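Local coordinates for glycosylation Associate Protein 2 (Streptococcus agalactiae serotype V, PDB 6OYC), which probably assists the glycosylation and accessory Sec-dependent export of cell-surface adhesins as a member of the Gap123 complex, at residues F81-E85 / Y287-V291; Q121-F127 / N261-L266; G267-L271 / E308-F313; M316-T321 / Y506-L510. One frame throughout, in Å; residues are numbered along the deposited sequence.

Contact 1. Residues F81-E85 / Y287-V291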
# COMPACT_ATOMS: atom_id res chain seq x y z
N PHE B 81 -16.62 -1.29 -16.20
CA PHE B 81 -16.24 -1.08 -14.81
C PHE B 81 -15.05 -1.95 -14.43
O PHE B 81 -14.93 -3.09 -14.89
CB PHE B 81 -17.42 -1.37 -13.86
CG PHE B 81 -18.54 -0.38 -13.99
CD1 PHE B 81 -18.44 0.89 -13.40
CD2 PHE B 81 -19.67 -0.69 -14.74
CE1 PHE B 81 -19.46 1.82 -13.55
CE2 PHE B 81 -20.70 0.23 -14.88
CZ PHE B 81 -20.59 1.50 -14.29
N GLU B 82 -14.17 -1.40 -13.60
CA GLU B 82 -12.97 -2.06 -13.12
C GLU B 82 -13.26 -2.78 -11.82
O GLU B 82 -14.28 -2.55 -11.17
CB GLU B 82 -11.84 -1.04 -12.91
CG GLU B 82 -11.43 -0.31 -14.16
CD GLU B 82 -10.77 -1.24 -15.16
OE1 GLU B 82 -9.71 -1.82 -14.81
OE2 GLU B 82 -11.32 -1.41 -16.27
N VAL B 83 -12.31 -3.62 -11.40
CA VAL B 83 -12.43 -4.25 -10.09
C VAL B 83 -12.57 -3.19 -8.99
O VAL B 83 -12.11 -2.04 -9.11
CB VAL B 83 -11.22 -5.17 -9.84
CG1 VAL B 83 -11.32 -6.41 -10.76
CG2 VAL B 83 -9.91 -4.40 -10.07
N TYR B 84 -13.25 -3.58 -7.90
CA TYR B 84 -13.50 -2.74 -6.72
C TYR B 84 -14.39 -1.53 -7.01
O TYR B 84 -14.68 -0.76 -6.08
CB TYR B 84 -12.19 -2.25 -6.09
CG TYR B 84 -11.29 -3.39 -5.73
CD1 TYR B 84 -11.67 -4.29 -4.75
CD2 TYR B 84 -10.08 -3.58 -6.38
CE1 TYR B 84 -10.86 -5.36 -4.40
CE2 TYR B 84 -9.27 -4.64 -6.05
CZ TYR B 84 -9.67 -5.54 -5.06
OH TYR B 84 -8.87 -6.61 -4.72
N GLU B 85 -14.83 -1.36 -8.26
CA GLU B 85 -15.77 -0.29 -8.59
C GLU B 85 -17.21 -0.72 -8.48
O GLU B 85 -18.11 0.07 -8.75
CB GLU B 85 -15.50 0.25 -10.00
CG GLU B 85 -14.20 1.03 -10.11
CD GLU B 85 -14.02 1.71 -11.47
OE1 GLU B 85 -14.83 1.45 -12.40
OE2 GLU B 85 -13.04 2.47 -11.61
N TYR B 287 -2.25 -4.62 -2.78
CA TYR B 287 -3.29 -4.40 -3.77
C TYR B 287 -3.38 -5.64 -4.64
O TYR B 287 -2.36 -6.19 -5.05
CB TYR B 287 -3.00 -3.18 -4.63
CG TYR B 287 -4.07 -3.01 -5.69
CD1 TYR B 287 -5.31 -2.52 -5.35
CD2 TYR B 287 -3.84 -3.39 -7.01
CE1 TYR B 287 -6.29 -2.38 -6.28
CE2 TYR B 287 -4.82 -3.27 -7.96
CZ TYR B 287 -6.05 -2.76 -7.58
OH TYR B 287 -7.04 -2.62 -8.51
N PHE B 288 -4.60 -6.08 -4.94
CA PHE B 288 -4.78 -7.33 -5.68
C PHE B 288 -5.84 -7.17 -6.76
O PHE B 288 -6.95 -6.71 -6.48
CB PHE B 288 -5.16 -8.46 -4.72
CG PHE B 288 -5.66 -9.71 -5.39
CD1 PHE B 288 -4.80 -10.54 -6.11
CD2 PHE B 288 -6.99 -10.09 -5.27
CE1 PHE B 288 -5.27 -11.71 -6.72
CE2 PHE B 288 -7.47 -11.26 -5.87
CZ PHE B 288 -6.60 -12.07 -6.59
N ASP B 289 -5.49 -7.56 -7.98
CA ASP B 289 -6.40 -7.56 -9.14
C ASP B 289 -6.37 -8.95 -9.76
O ASP B 289 -5.33 -9.34 -10.33
CB ASP B 289 -6.00 -6.49 -10.15
CG ASP B 289 -7.02 -6.30 -11.29
OD1 ASP B 289 -7.95 -7.13 -11.45
OD2 ASP B 289 -6.89 -5.32 -12.05
N PRO B 290 -7.46 -9.73 -9.68
CA PRO B 290 -7.42 -11.09 -10.25
C PRO B 290 -7.47 -11.12 -11.77
O PRO B 290 -7.17 -12.17 -12.35
CB PRO B 290 -8.67 -11.75 -9.65
CG PRO B 290 -9.64 -10.62 -9.56
CD PRO B 290 -8.81 -9.38 -9.20
N VAL B 291 -7.87 -10.03 -12.43
CA VAL B 291 -7.88 -9.92 -13.89
C VAL B 291 -8.66 -11.08 -14.52
O VAL B 291 -9.87 -11.20 -14.30
CB VAL B 291 -6.45 -9.79 -14.43
CG1 VAL B 291 -6.43 -9.32 -15.92
CG2 VAL B 291 -5.69 -8.78 -13.56
O HOH W 1 -6.45 -5.57 -2.89
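Y84 extends along Y287 and reaches F288 with its hydroxyl end, and the path can be followed atom by atom. At its base the torsion chi1 of -56° puts CG opposite the carbonyl carbon; CB meets nothing of 287-291 within 4.2 Å, and contact begins at CD2. Along one flank, Y84 CD2 passes Y287 OH at 3.8 Å, and one bond further Y84 CE2 lies 3.7 Å from Y287 CE1. The two tyrosine rings run past one another in opposite directions with their planes at 59°, an oblique pair. F288 O sits in the plane of the Y84 ring, at its edge. At the tip, Y84 OH donates to F288 O over 2.6 Å, with a C=O...donor angle of 146°. A water donates to Y84 OH and accepts a weak bond from F288 N, so both backbone polar groups of F288 are engaged near the phenol.

V83 fills the neighbouring position: its CG1 touches D289 OD1 at 3.5 Å and its CG2 meets Y287 OH at 3.7 Å. D289 OD1 also accepts from V291 N, an Asx turn that ties the carboxylate to its own chain. V83 and Y84 are the central residues of a type II beta turn, closed by E85 N to E82 O at 3.2 Å; Y84 holds the third position, with the positive phi expected there. The turn precedes strand 86-89 of the N-terminal parallel sheet, whereas strand 283-289 is the antiparallel second strand of a sheet ordered 1-2-4-3-5-6-7-8, the hallmark of the alpha/beta-hydrolase fold.

Contact 2. Residues Q121-F127 / N261-L266. With GOL (glycerol), chain N.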
# COMPACT_ATOMS: atom_id res chain seq x y z
N GLN B 121 -19.09 7.86 1.12
CA GLN B 121 -17.89 7.15 0.68
C GLN B 121 -17.65 7.33 -0.82
O GLN B 121 -16.51 7.53 -1.26
CB GLN B 121 -17.99 5.67 1.02
CG GLN B 121 -17.96 5.35 2.50
CD GLN B 121 -18.27 3.87 2.77
OE1 GLN B 121 -19.25 3.32 2.28
NE2 GLN B 121 -17.41 3.22 3.53
N PHE B 122 -18.70 7.21 -1.62
CA PHE B 122 -18.58 7.56 -3.04
C PHE B 122 -18.03 8.97 -3.19
O PHE B 122 -17.02 9.21 -3.87
CB PHE B 122 -19.95 7.44 -3.73
CG PHE B 122 -20.40 6.03 -4.02
CD1 PHE B 122 -19.57 4.94 -3.75
CD2 PHE B 122 -21.65 5.79 -4.60
CE1 PHE B 122 -19.99 3.63 -4.06
CE2 PHE B 122 -22.08 4.50 -4.89
CZ PHE B 122 -21.26 3.42 -4.62
N TYR B 123 -18.68 9.93 -2.52
CA TYR B 123 -18.35 11.35 -2.69
C TYR B 123 -16.87 11.62 -2.41
O TYR B 123 -16.23 12.42 -3.10
CB TYR B 123 -19.22 12.20 -1.77
CG TYR B 123 -19.23 13.66 -2.15
CD1 TYR B 123 -19.49 14.05 -3.45
CD2 TYR B 123 -19.00 14.66 -1.20
CE1 TYR B 123 -19.52 15.37 -3.82
CE2 TYR B 123 -19.02 16.00 -1.56
CZ TYR B 123 -19.28 16.34 -2.88
OH TYR B 123 -19.31 17.65 -3.28
N LYS B 124 -16.29 10.97 -1.40
CA LYS B 124 -14.95 11.35 -0.99
C LYS B 124 -13.93 10.23 -1.13
O LYS B 124 -12.77 10.44 -0.76
CB LYS B 124 -14.98 11.90 0.44
CG LYS B 124 -15.72 13.26 0.51
CD LYS B 124 -15.27 14.12 1.68
CE LYS B 124 -16.02 15.46 1.71
NZ LYS B 124 -15.68 16.30 2.93
N GLY B 125 -14.32 9.08 -1.69
CA GLY B 125 -13.44 7.92 -1.70
C GLY B 125 -13.13 7.34 -3.06
O GLY B 125 -12.44 6.32 -3.13
N LEU B 126 -13.59 7.97 -4.15
CA LEU B 126 -13.47 7.40 -5.49
C LEU B 126 -12.48 8.18 -6.36
O LEU B 126 -12.49 8.05 -7.58
CB LEU B 126 -14.85 7.33 -6.16
CG LEU B 126 -15.86 6.32 -5.58
CD1 LEU B 126 -17.25 6.39 -6.23
CD2 LEU B 126 -15.30 4.91 -5.69
N PHE B 127 -11.63 8.99 -5.74
CA PHE B 127 -10.65 9.76 -6.50
C PHE B 127 -9.62 8.84 -7.14
O PHE B 127 -9.36 7.72 -6.67
CB PHE B 127 -9.96 10.80 -5.59
CG PHE B 127 -9.28 10.20 -4.37
CD1 PHE B 127 -9.99 10.01 -3.18
CD2 PHE B 127 -7.94 9.80 -4.41
CE1 PHE B 127 -9.38 9.45 -2.06
CE2 PHE B 127 -7.32 9.23 -3.29
CZ PHE B 127 -8.04 9.05 -2.11
N ASN B 261 -4.09 10.28 1.69
CA ASN B 261 -5.38 10.46 1.03
C ASN B 261 -6.21 9.20 1.28
O ASN B 261 -5.80 8.10 0.88
CB ASN B 261 -5.22 10.71 -0.46
CG ASN B 261 -4.48 12.01 -0.80
OD1 ASN B 261 -4.07 12.79 0.09
ND2 ASN B 261 -4.29 12.25 -2.09
N GLY B 262 -7.34 9.35 1.97
CA GLY B 262 -8.12 8.21 2.42
C GLY B 262 -9.43 8.05 1.68
O GLY B 262 -9.97 8.99 1.10
N ARG B 263 -9.98 6.84 1.73
CA ARG B 263 -11.20 6.52 1.01
C ARG B 263 -12.34 6.13 1.94
O ARG B 263 -13.39 5.67 1.46
CB ARG B 263 -10.92 5.42 -0.02
CG ARG B 263 -9.83 5.84 -1.02
CD ARG B 263 -9.57 4.76 -2.06
NE ARG B 263 -8.50 5.15 -2.97
CZ ARG B 263 -8.67 5.82 -4.11
NH1 ARG B 263 -9.90 6.19 -4.50
NH2 ARG B 263 -7.61 6.13 -4.84
N GLY B 264 -12.17 6.29 3.25
CA GLY B 264 -13.25 6.04 4.18
C GLY B 264 -13.73 4.62 4.22
O GLY B 264 -14.87 4.38 4.65
N GLY B 265 -12.92 3.66 3.78
CA GLY B 265 -13.35 2.27 3.72
C GLY B 265 -13.31 1.64 2.34
O GLY B 265 -13.38 0.41 2.24
N LEU B 266 -13.19 2.41 1.26
CA LEU B 266 -13.19 1.88 -0.10
C LEU B 266 -11.81 1.44 -0.58
O LEU B 266 -11.70 0.97 -1.72
CB LEU B 266 -13.76 2.93 -1.06
CG LEU B 266 -15.27 3.08 -1.18
CD1 LEU B 266 -16.01 2.84 0.12
CD2 LEU B 266 -15.64 4.43 -1.81
C1 GOL N . -18.77 -0.20 1.64
O1 GOL N . -19.48 0.81 2.29
C2 GOL N . -17.30 -0.04 2.02
O2 GOL N . -17.12 -0.04 3.40
C3 GOL N . -16.58 -1.22 1.28
O3 GOL N . -15.69 -1.78 2.20
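F127 and R263 lie flat against each other: the guanidinium is stacked on one face of the ring with the planes 15° apart, and R263 CZ stands 3.9 Å from the F127 ring centroid, a cation-pi contact. The same guanidinium also grips the backbone of 125-127. R263 NH1 and NH2 both donate end-on to F127 O, the NH1 bond being the shorter at 2.7 Å and lying on a lone pair in the carbonyl plane. R263 NH1 also donates to G125 O at 2.9 Å, approaching from above that carbonyl's plane. An extended chain from CG to NE carries the group past G125, and R263 NE makes a probable hydrogen bond to F269 O in the next loop.

F127 adopts the crowded chi1 of 56°, which swings its ring across to R263 and brings CE1 to 3.2 Å from G262 O. The arginine also opens a type I' beta turn, R263 to L266, through which the chain leaves strand 251-262, the last strand of the inserted beta domain, and meets helix 115-125. G264 and G265 occupy its middle positions, both with positive phi.

L266 ends that turn and inserts both methyls beside the helix: CD1 packs on Q121 CB at 3.6 Å, while CD2 lies 3.3 Å from Q121 O and also meets L126. Q121 NE2 donates almost straight to G264 O at 3.0 Å, and a glycerol, probably from the crystallisation liquor, bridges Q121 OE1 and G265 O.

Contact 3. Residues G267-L271 / E308-F313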
# COMPACT_ATOMS: atom_id res chain seq x y z
N GLY B 267 -10.77 1.59 0.23
CA GLY B 267 -9.45 1.08 -0.11
C GLY B 267 -8.29 1.89 0.45
O GLY B 267 -8.33 3.13 0.49
N THR B 268 -7.24 1.20 0.86
CA THR B 268 -6.02 1.85 1.29
C THR B 268 -5.17 2.24 0.09
O THR B 268 -4.82 1.38 -0.74
CB THR B 268 -5.22 0.94 2.23
OG1 THR B 268 -6.03 0.61 3.38
CG2 THR B 268 -3.94 1.63 2.69
N PHE B 269 -4.83 3.53 -0.01
CA PHE B 269 -4.10 4.11 -1.13
C PHE B 269 -4.95 4.03 -2.39
O PHE B 269 -5.52 5.04 -2.82
CB PHE B 269 -2.74 3.43 -1.36
CG PHE B 269 -1.74 3.66 -0.25
CD1 PHE B 269 -1.53 4.94 0.27
CD2 PHE B 269 -1.00 2.60 0.26
CE1 PHE B 269 -0.59 5.16 1.29
CE2 PHE B 269 -0.07 2.80 1.31
CZ PHE B 269 0.14 4.08 1.81
N LEU B 270 -5.07 2.84 -2.99
CA LEU B 270 -5.91 2.63 -4.15
C LEU B 270 -7.27 2.09 -3.73
O LEU B 270 -7.44 1.57 -2.62
CB LEU B 270 -5.25 1.67 -5.14
CG LEU B 270 -3.89 2.15 -5.64
CD1 LEU B 270 -3.12 1.00 -6.30
CD2 LEU B 270 -4.07 3.32 -6.62
N LEU B 271 -8.24 2.23 -4.63
CA LEU B 271 -9.53 1.57 -4.49
C LEU B 271 -9.32 0.05 -4.40
O LEU B 271 -8.72 -0.56 -5.29
CB LEU B 271 -10.41 1.93 -5.68
CG LEU B 271 -11.92 1.68 -5.61
CD1 LEU B 271 -12.60 2.54 -4.55
CD2 LEU B 271 -12.55 1.90 -6.96
N GLU B 308 4.41 7.66 0.05
CA GLU B 308 3.83 6.35 0.29
C GLU B 308 2.98 5.89 -0.90
O GLU B 308 2.62 6.68 -1.79
CB GLU B 308 3.01 6.37 1.58
CG GLU B 308 3.85 6.85 2.75
CD GLU B 308 3.20 6.57 4.10
OE1 GLU B 308 2.02 6.11 4.14
OE2 GLU B 308 3.87 6.83 5.12
N GLY B 309 2.66 4.60 -0.92
CA GLY B 309 1.79 4.01 -1.93
C GLY B 309 2.47 2.89 -2.69
O GLY B 309 3.63 2.55 -2.45
N PHE B 310 1.71 2.29 -3.61
CA PHE B 310 2.21 1.17 -4.41
C PHE B 310 2.99 1.63 -5.63
O PHE B 310 2.57 2.54 -6.35
CB PHE B 310 1.06 0.29 -4.88
CG PHE B 310 0.25 -0.30 -3.78
CD1 PHE B 310 0.71 -1.41 -3.08
CD2 PHE B 310 -0.98 0.25 -3.45
CE1 PHE B 310 -0.03 -1.95 -2.05
CE2 PHE B 310 -1.74 -0.29 -2.42
CZ PHE B 310 -1.27 -1.41 -1.72
N GLU B 311 4.12 0.98 -5.86
CA GLU B 311 4.86 1.09 -7.11
C GLU B 311 4.38 0.06 -8.12
O GLU B 311 4.00 -1.06 -7.76
CB GLU B 311 6.34 0.87 -6.88
CG GLU B 311 7.16 2.09 -6.77
CD GLU B 311 8.64 1.77 -6.70
OE1 GLU B 311 9.01 0.57 -6.85
OE2 GLU B 311 9.42 2.71 -6.48
N GLY B 312 4.44 0.43 -9.40
CA GLY B 312 4.31 -0.55 -10.46
C GLY B 312 2.91 -0.98 -10.81
O GLY B 312 2.73 -2.07 -11.36
N PHE B 313 1.90 -0.16 -10.51
CA PHE B 313 0.53 -0.48 -10.89
C PHE B 313 0.39 -0.65 -12.40
O PHE B 313 -0.10 -1.67 -12.89
CB PHE B 313 -0.42 0.61 -10.40
CG PHE B 313 -1.87 0.37 -10.74
CD1 PHE B 313 -2.63 -0.53 -10.00
CD2 PHE B 313 -2.47 1.04 -11.79
CE1 PHE B 313 -3.96 -0.75 -10.29
CE2 PHE B 313 -3.81 0.83 -12.10
CZ PHE B 313 -4.56 -0.07 -11.35
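F269 and F310 both start with CG opposite their own carbonyl carbon (chi1 -67° in F269), and from these similar torsions the two rings are brought nearly perpendicular, at 88°. F269 directs its edge toward the face of F310 in an offset edge-to-face pair, with the centroids 5.9 Å apart. Backbone geometry prepares this: F269 has a positive phi, and L270 N makes a weak bond to T268 O, the signature of a gamma turn that turns the F269 side chain toward 308-313.

One face of F269 is covered by the backbone of E308 and G309. G309 CA stands 3.8 Å from the F269 ring centroid and 7° off the ring normal, a CH-pi contact over its centre. Just before it, E308 lays its CB near the far end of the ring and brings OE1 to 3.6 Å from F269 CZ, at the edge and in the ring plane. That carboxylate is held from outside the contact, by a salt bridge to R260 and a hydrogen bond to H258.

L270 completes the seam with one methyl. Its CD1 sits 3.6 Å from F310 CD2 and 4.0 Å from F313 CD1, touching both rings obliquely. F313 reaches it with CG anti to the backbone N, at the start of helix 313-318, where G312 is the N-cap.

The contacts are mostly carbon and ring surface, with E308 OE1 and T268 O at ring edges, and no hydrogen bond links the segments. The fit probably rests mainly on shape and dispersion, with an electrostatic contribution likely where E308 OE1 faces the positive rim of F269.

Contact 4. Residues M316-T321 / Y506-L510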
# COMPACT_ATOMS: atom_id res chain seq x y z
N MET B 316 2.31 -3.67 -13.99
CA MET B 316 1.71 -4.98 -13.73
C MET B 316 0.34 -5.11 -14.37
O MET B 316 -0.09 -6.22 -14.68
CB MET B 316 1.62 -5.24 -12.23
CG MET B 316 2.96 -5.19 -11.53
SD MET B 316 4.18 -6.32 -12.28
CE MET B 316 3.60 -7.88 -11.62
N LYS B 317 -0.37 -3.99 -14.56
CA LYS B 317 -1.64 -4.05 -15.27
C LYS B 317 -1.44 -4.41 -16.73
O LYS B 317 -2.29 -5.07 -17.34
CB LYS B 317 -2.38 -2.73 -15.14
CG LYS B 317 -3.90 -2.85 -15.23
CD LYS B 317 -4.60 -1.65 -14.59
CE LYS B 317 -6.00 -1.40 -15.18
NZ LYS B 317 -6.95 -2.54 -15.13
N SER B 318 -0.30 -4.02 -17.31
CA SER B 318 -0.07 -4.24 -18.73
C SER B 318 0.21 -5.71 -19.05
O SER B 318 0.05 -6.12 -20.21
CB SER B 318 1.09 -3.37 -19.21
OG SER B 318 2.29 -3.74 -18.58
N MET B 319 0.60 -6.50 -18.06
CA MET B 319 0.85 -7.92 -18.28
C MET B 319 -0.42 -8.74 -18.43
O MET B 319 -0.31 -9.95 -18.67
CB MET B 319 1.68 -8.48 -17.12
CG MET B 319 2.85 -7.60 -16.75
SD MET B 319 4.35 -8.12 -17.58
CE MET B 319 5.43 -6.71 -17.30
N LYS B 320 -1.60 -8.13 -18.25
CA LYS B 320 -2.88 -8.81 -18.43
C LYS B 320 -2.94 -10.12 -17.65
O LYS B 320 -3.69 -11.04 -17.99
CB LYS B 320 -3.18 -9.01 -19.92
CG LYS B 320 -3.13 -7.72 -20.74
CD LYS B 320 -4.35 -6.81 -20.46
CE LYS B 320 -4.77 -6.00 -21.69
NZ LYS B 320 -6.25 -6.10 -21.98
N THR B 321 -2.17 -10.20 -16.58
CA THR B 321 -2.14 -11.34 -15.68
C THR B 321 -2.67 -10.92 -14.31
O THR B 321 -2.67 -9.73 -13.97
CB THR B 321 -0.70 -11.86 -15.58
OG1 THR B 321 -0.66 -13.12 -14.89
CG2 THR B 321 0.18 -10.86 -14.84
N TYR B 506 9.61 -10.70 -17.99
CA TYR B 506 8.24 -11.07 -17.66
C TYR B 506 7.49 -11.58 -18.89
O TYR B 506 6.86 -12.64 -18.84
CB TYR B 506 7.51 -9.86 -17.05
CG TYR B 506 7.23 -9.98 -15.57
CD1 TYR B 506 6.27 -10.87 -15.09
CD2 TYR B 506 7.90 -9.19 -14.64
CE1 TYR B 506 6.01 -10.98 -13.73
CE2 TYR B 506 7.64 -9.30 -13.27
CZ TYR B 506 6.69 -10.19 -12.82
OH TYR B 506 6.41 -10.31 -11.47
N ARG B 507 7.54 -10.82 -20.00
CA ARG B 507 6.71 -11.16 -21.15
C ARG B 507 7.16 -12.46 -21.79
O ARG B 507 6.32 -13.29 -22.18
CB ARG B 507 6.73 -10.02 -22.18
CG ARG B 507 5.50 -9.11 -22.13
CD ARG B 507 4.18 -9.90 -22.27
NE ARG B 507 3.04 -9.01 -22.49
CZ ARG B 507 1.77 -9.40 -22.48
NH1 ARG B 507 1.46 -10.67 -22.26
NH2 ARG B 507 0.80 -8.51 -22.69
N ARG B 508 8.47 -12.68 -21.89
CA ARG B 508 8.98 -13.92 -22.44
C ARG B 508 8.68 -15.11 -21.54
O ARG B 508 8.58 -16.24 -22.03
CB ARG B 508 10.49 -13.82 -22.68
CG ARG B 508 11.33 -14.41 -21.56
CD ARG B 508 12.75 -14.72 -22.01
NE ARG B 508 13.37 -15.76 -21.20
CZ ARG B 508 13.66 -16.98 -21.64
NH1 ARG B 508 13.40 -17.31 -22.90
NH2 ARG B 508 14.22 -17.87 -20.83
N MET B 509 8.50 -14.89 -20.25
CA MET B 509 8.18 -16.00 -19.37
C MET B 509 6.69 -16.31 -19.33
O MET B 509 6.30 -17.48 -19.24
CB MET B 509 8.70 -15.73 -17.97
CG MET B 509 8.63 -16.94 -17.09
SD MET B 509 8.35 -16.42 -15.41
CE MET B 509 6.58 -16.21 -15.51
N LEU B 510 5.84 -15.28 -19.38
CA LEU B 510 4.41 -15.53 -19.52
C LEU B 510 4.11 -16.35 -20.77
O LEU B 510 3.20 -17.18 -20.78
CB LEU B 510 3.64 -14.20 -19.54
CG LEU B 510 3.69 -13.29 -18.31
CD1 LEU B 510 2.98 -11.99 -18.60
CD2 LEU B 510 3.08 -13.94 -17.08
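M316 and M319 both bring their thioether ends to Y506, and here the packing is close. M319 SD touches Y506 CB at 3.6 Å and stands 4.7 Å from the Y506 ring centroid, while M316, bent at chi2 (-55°) and again at chi3, curls until its CE is 3.7 Å from Y506 OH. Each methionine crosses the tyrosine at about a right angle, and each makes an oblique Met-aromatic contact. Beside them, L510 CD1 packs on M319 CB at 4.0 Å. Y506 OH also bonds to S368 OG, which fixes the phenol from within the fold.

The other side is looser and faces solvent, with S318 and K320 exposed. R507 bends at chi2 to pass its guanidinium along the backbone, with NH2 3.5 Å from S318 O and M319 O over one face; neither approach qualifies as a hydrogen bond. Its NE is instead paired with E518, near the C terminus.

Helix 495-514 is thus joined to the end region of helix 313-318 by sulfur, methyl and ring surfaces, where dispersion probably dominates, while the arginine's charge is answered by a residue outside the pair.

In the fold
From the N terminus, 81-85 opens contact 1 and 121-127 opens contact 2. An all-beta excursion follows before 261-266 closes contact 2, nested inside contact 1. Contact 3 opens at once with 267-271; contact 1 closes at 287-291 and contact 3 at 308-313, so these two cross and touch. Contact 4 follows in series, from 316-321 to 506-510, and K317 reaches back to E82 in a salt bridge. Contact 1 ties the loop before strand 86-89 to mixed-sheet strand 283-289, contact 2 helix 115-125 to the end of antiparallel-sheet strand 251-262, contact 3 the loop after that strand to the loop before helix 313-318, and contact 4 the end of that helix to helix 495-514.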